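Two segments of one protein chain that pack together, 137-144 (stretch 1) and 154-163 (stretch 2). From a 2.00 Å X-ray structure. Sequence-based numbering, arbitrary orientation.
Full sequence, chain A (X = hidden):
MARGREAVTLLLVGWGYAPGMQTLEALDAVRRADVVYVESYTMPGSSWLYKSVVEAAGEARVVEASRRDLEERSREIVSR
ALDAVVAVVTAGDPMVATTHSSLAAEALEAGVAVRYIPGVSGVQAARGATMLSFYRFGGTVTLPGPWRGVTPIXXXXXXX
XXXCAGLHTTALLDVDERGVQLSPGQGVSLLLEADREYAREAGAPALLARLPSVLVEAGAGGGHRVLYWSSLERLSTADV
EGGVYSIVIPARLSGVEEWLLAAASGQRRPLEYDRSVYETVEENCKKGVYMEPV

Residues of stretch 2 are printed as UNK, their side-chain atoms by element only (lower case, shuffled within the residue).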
# COMPACT_ATOMS: atom_id res chain seq x y z
N PHE A 137 -1.55 -2.82 -13.82
CA PHE A 137 -1.11 -2.09 -12.64
C PHE A 137 0.38 -1.85 -12.75
O PHE A 137 1.15 -2.75 -13.14
CB PHE A 137 -1.41 -2.86 -11.35
CG PHE A 137 -2.84 -2.72 -10.91
CD1 PHE A 137 -3.82 -3.56 -11.42
CD2 PHE A 137 -3.23 -1.66 -10.08
CE1 PHE A 137 -5.17 -3.35 -11.14
CE2 PHE A 137 -4.60 -1.44 -9.79
CZ PHE A 137 -5.56 -2.29 -10.33
N GLY A 138 0.78 -0.62 -12.44
CA GLY A 138 2.18 -0.26 -12.50
C GLY A 138 2.79 0.04 -11.14
O GLY A 138 2.48 -0.64 -10.14
N GLY A 139 3.66 1.04 -11.09
CA GLY A 139 4.32 1.44 -9.86
C GLY A 139 3.35 1.87 -8.75
O GLY A 139 2.21 2.28 -9.01
N THR A 140 3.81 1.76 -7.51
CA THR A 140 3.01 2.14 -6.35
C THR A 140 3.72 3.28 -5.63
O THR A 140 4.94 3.26 -5.48
CB THR A 140 2.84 0.95 -5.36
OG1 THR A 140 2.11 -0.11 -6.00
CG2 THR A 140 2.07 1.39 -4.09
N VAL A 141 2.96 4.28 -5.18
CA VAL A 141 3.56 5.42 -4.46
C VAL A 141 2.83 5.56 -3.12
O VAL A 141 1.78 4.96 -2.92
CB VAL A 141 3.39 6.73 -5.24
CG1 VAL A 141 4.02 6.60 -6.63
CG2 VAL A 141 1.91 7.07 -5.37
N THR A 142 3.40 6.33 -2.20
CA THR A 142 2.73 6.55 -0.92
C THR A 142 2.52 8.05 -0.79
O THR A 142 3.45 8.82 -1.00
CB THR A 142 3.59 6.06 0.27
OG1 THR A 142 3.86 4.66 0.11
CG2 THR A 142 2.81 6.25 1.61
N LEU A 143 1.30 8.49 -0.49
CA LEU A 143 1.04 9.92 -0.36
C LEU A 143 1.35 10.28 1.09
O LEU A 143 0.69 9.82 2.02
CB LEU A 143 -0.43 10.23 -0.71
CG LEU A 143 -0.87 9.70 -2.09
CD1 LEU A 143 -2.31 10.14 -2.37
CD2 LEU A 143 0.09 10.21 -3.18
N PRO A 144 2.40 11.10 1.31
CA PRO A 144 2.83 11.52 2.64
C PRO A 144 1.87 12.43 3.38
O PRO A 144 1.14 13.22 2.77
CB PRO A 144 4.16 12.22 2.36
CG PRO A 144 3.90 12.89 1.03
CD PRO A 144 3.17 11.80 0.26
N UNK A 154 8.56 14.15 -6.38
CA UNK A 154 9.01 12.94 -7.05
C UNK A 154 7.83 11.96 -7.14
O UNK A 154 7.74 11.18 -8.08
c UNK A 154 10.18 12.31 -6.30
o UNK A 154 9.75 11.87 -5.03
N UNK A 155 6.92 12.03 -6.17
CA UNK A 155 5.76 11.15 -6.18
C UNK A 155 4.82 11.45 -7.35
O UNK A 155 4.32 10.52 -8.00
c UNK A 155 3.56 10.70 -5.03
c UNK A 155 4.99 11.23 -4.85
c UNK A 155 5.72 10.42 -3.80
N UNK A 156 4.59 12.74 -7.62
CA UNK A 156 3.72 13.13 -8.73
C UNK A 156 4.34 12.60 -10.02
O UNK A 156 3.66 11.98 -10.83
c UNK A 156 3.57 14.67 -8.79
N UNK A 157 5.64 12.83 -10.20
CA UNK A 157 6.32 12.33 -11.39
C UNK A 157 6.16 10.82 -11.60
O UNK A 157 5.95 10.38 -12.72
n UNK A 157 11.66 10.45 -12.18
c UNK A 157 9.99 12.69 -12.60
n UNK A 157 10.85 12.08 -13.60
c UNK A 157 11.63 11.03 -13.38
n UNK A 157 12.41 10.57 -14.34
c UNK A 157 7.81 12.67 -11.35
c UNK A 157 8.63 12.02 -12.48
N UNK A 158 6.26 10.01 -10.55
CA UNK A 158 6.12 8.57 -10.75
C UNK A 158 4.72 8.24 -11.26
O UNK A 158 4.52 7.28 -12.02
c UNK A 158 7.92 7.86 -9.05
c UNK A 158 7.61 4.31 -8.12
n UNK A 158 7.40 3.18 -8.80
n UNK A 158 7.31 4.35 -6.83
c UNK A 158 6.44 7.79 -9.46
c UNK A 158 8.28 6.70 -8.11
n UNK A 158 8.07 5.39 -8.75
N UNK A 159 3.75 9.05 -10.87
CA UNK A 159 2.40 8.80 -11.35
C UNK A 159 2.37 9.09 -12.85
O UNK A 159 1.80 8.30 -13.61
c UNK A 159 1.36 9.68 -10.63
c UNK A 159 -0.01 9.50 -11.27
c UNK A 159 1.33 9.30 -9.14
c UNK A 159 0.39 10.21 -8.28
N UNK A 160 2.97 10.19 -13.28
CA UNK A 160 2.99 10.47 -14.72
C UNK A 160 3.77 9.37 -15.48
O UNK A 160 3.44 9.04 -16.62
c UNK A 160 3.61 11.84 -15.02
c UNK A 160 1.64 13.38 -15.45
c UNK A 160 3.01 13.79 -13.53
c UNK A 160 1.16 15.25 -14.02
c UNK A 160 2.22 14.92 -13.21
c UNK A 160 2.73 13.02 -14.65
o UNK A 160 0.40 16.36 -13.73
c UNK A 160 0.86 14.49 -15.14
N UNK A 161 4.80 8.81 -14.86
CA UNK A 161 5.59 7.75 -15.53
C UNK A 161 4.71 6.53 -15.79
O UNK A 161 4.81 5.88 -16.83
c UNK A 161 7.90 8.48 -14.73
c UNK A 161 6.81 7.40 -14.67
c UNK A 161 9.10 8.11 -13.86
c UNK A 161 8.35 8.65 -16.19
N UNK A 162 3.83 6.21 -14.84
CA UNK A 162 2.93 5.08 -15.01
C UNK A 162 1.99 5.42 -16.16
O UNK A 162 1.74 4.61 -17.06
o UNK A 162 3.64 3.23 -12.96
c UNK A 162 2.06 4.86 -13.76
n UNK A 162 2.25 4.14 -11.46
c UNK A 162 2.73 4.01 -12.69
N UNK A 163 1.42 6.63 -16.11
CA UNK A 163 0.51 7.06 -17.16
C UNK A 163 1.14 6.95 -18.55
O UNK A 163 0.50 6.45 -19.46
c UNK A 163 0.04 8.50 -16.90
c UNK A 163 -1.04 10.07 -15.27
c UNK A 163 -2.13 7.90 -15.88
c UNK A 163 -0.80 8.61 -15.64

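Position 154 carries one carbon and then one oxygen, and nothing on stretch 1 lies within its reach: Ser154. Position 155 has three carbons, one bearing the other two, a fork at CB that points toward the strand. It meets the side chains of Val141 and Leu143 and makes Val155, whose CG1 lies 4.0 Å from Val141 CB and 4.0 Å from Leu143 CD2.

Position 156 has a single carbon pointing away from the strand: Ala156. At 157 three carbons lead to a nitrogen and then a carbon carrying two more nitrogens, a guanidinium that stays clear of stretch 1; this is Arg157.

Position 158 repeats that pattern of atoms, but here CB points toward the strand and the chain runs along it past Val141 to Gly139 and Thr140. It is Arg158. Its CB sits 3.9 Å from Val141 CG1, its NH1 gives a weak hydrogen bond of 2.9 Å to Thr140 O, and its NH2 lies 3.7 Å from Gly139 CA. An ideal CB on Gly139 would fall 2.6 Å from that NH2, a clash, so the bare glycine leaves the space the guanidinium occupies.

Position 159 has four carbons, forked at the first, with one arm two carbons long: Ile159. Its CB points sideways, yet the chain comes nearer, with CG1 4.4 Å from Val141 CG2. Position 160 shows one carbon and a six-carbon ring bearing an oxygen, far from the strand: Tyr160. Position 161 has four carbons forked at the second, also out of reach: Leu161.

Position 162 has two carbons, the second carrying one oxygen and one nitrogen, and it faces the backbone of Gly139. The amide is Asn162. Gly139 N donates to Asn162 OD1 at 2.9 Å, while Asn162 ND2 donates to Gly139 O at 3.1 Å, so one side chain answers both polar groups of one residue. Position 163, four carbons forked at the second, does not touch stretch 1: Leu163.

The helix runs almost exactly antiparallel to the strand, at 178°, with the axes 8.1 Å apart at closest approach. Positions 155, 158, 159 and 162 recur at the three- and four-residue spacing that keeps one helical face on the strand. The rule to read is a graded one: apolar packing around Val141 and Val155 gives way to polar side chains reaching strand backbone, where Gly138 and Gly139, without side chains, leave room for the ends of Asn162 and Arg158: an ideal CB on Gly138 would fall 2.7 Å from Asn162 OD1, a clash.

Stretch 2 154-163: SVARRIYLNL
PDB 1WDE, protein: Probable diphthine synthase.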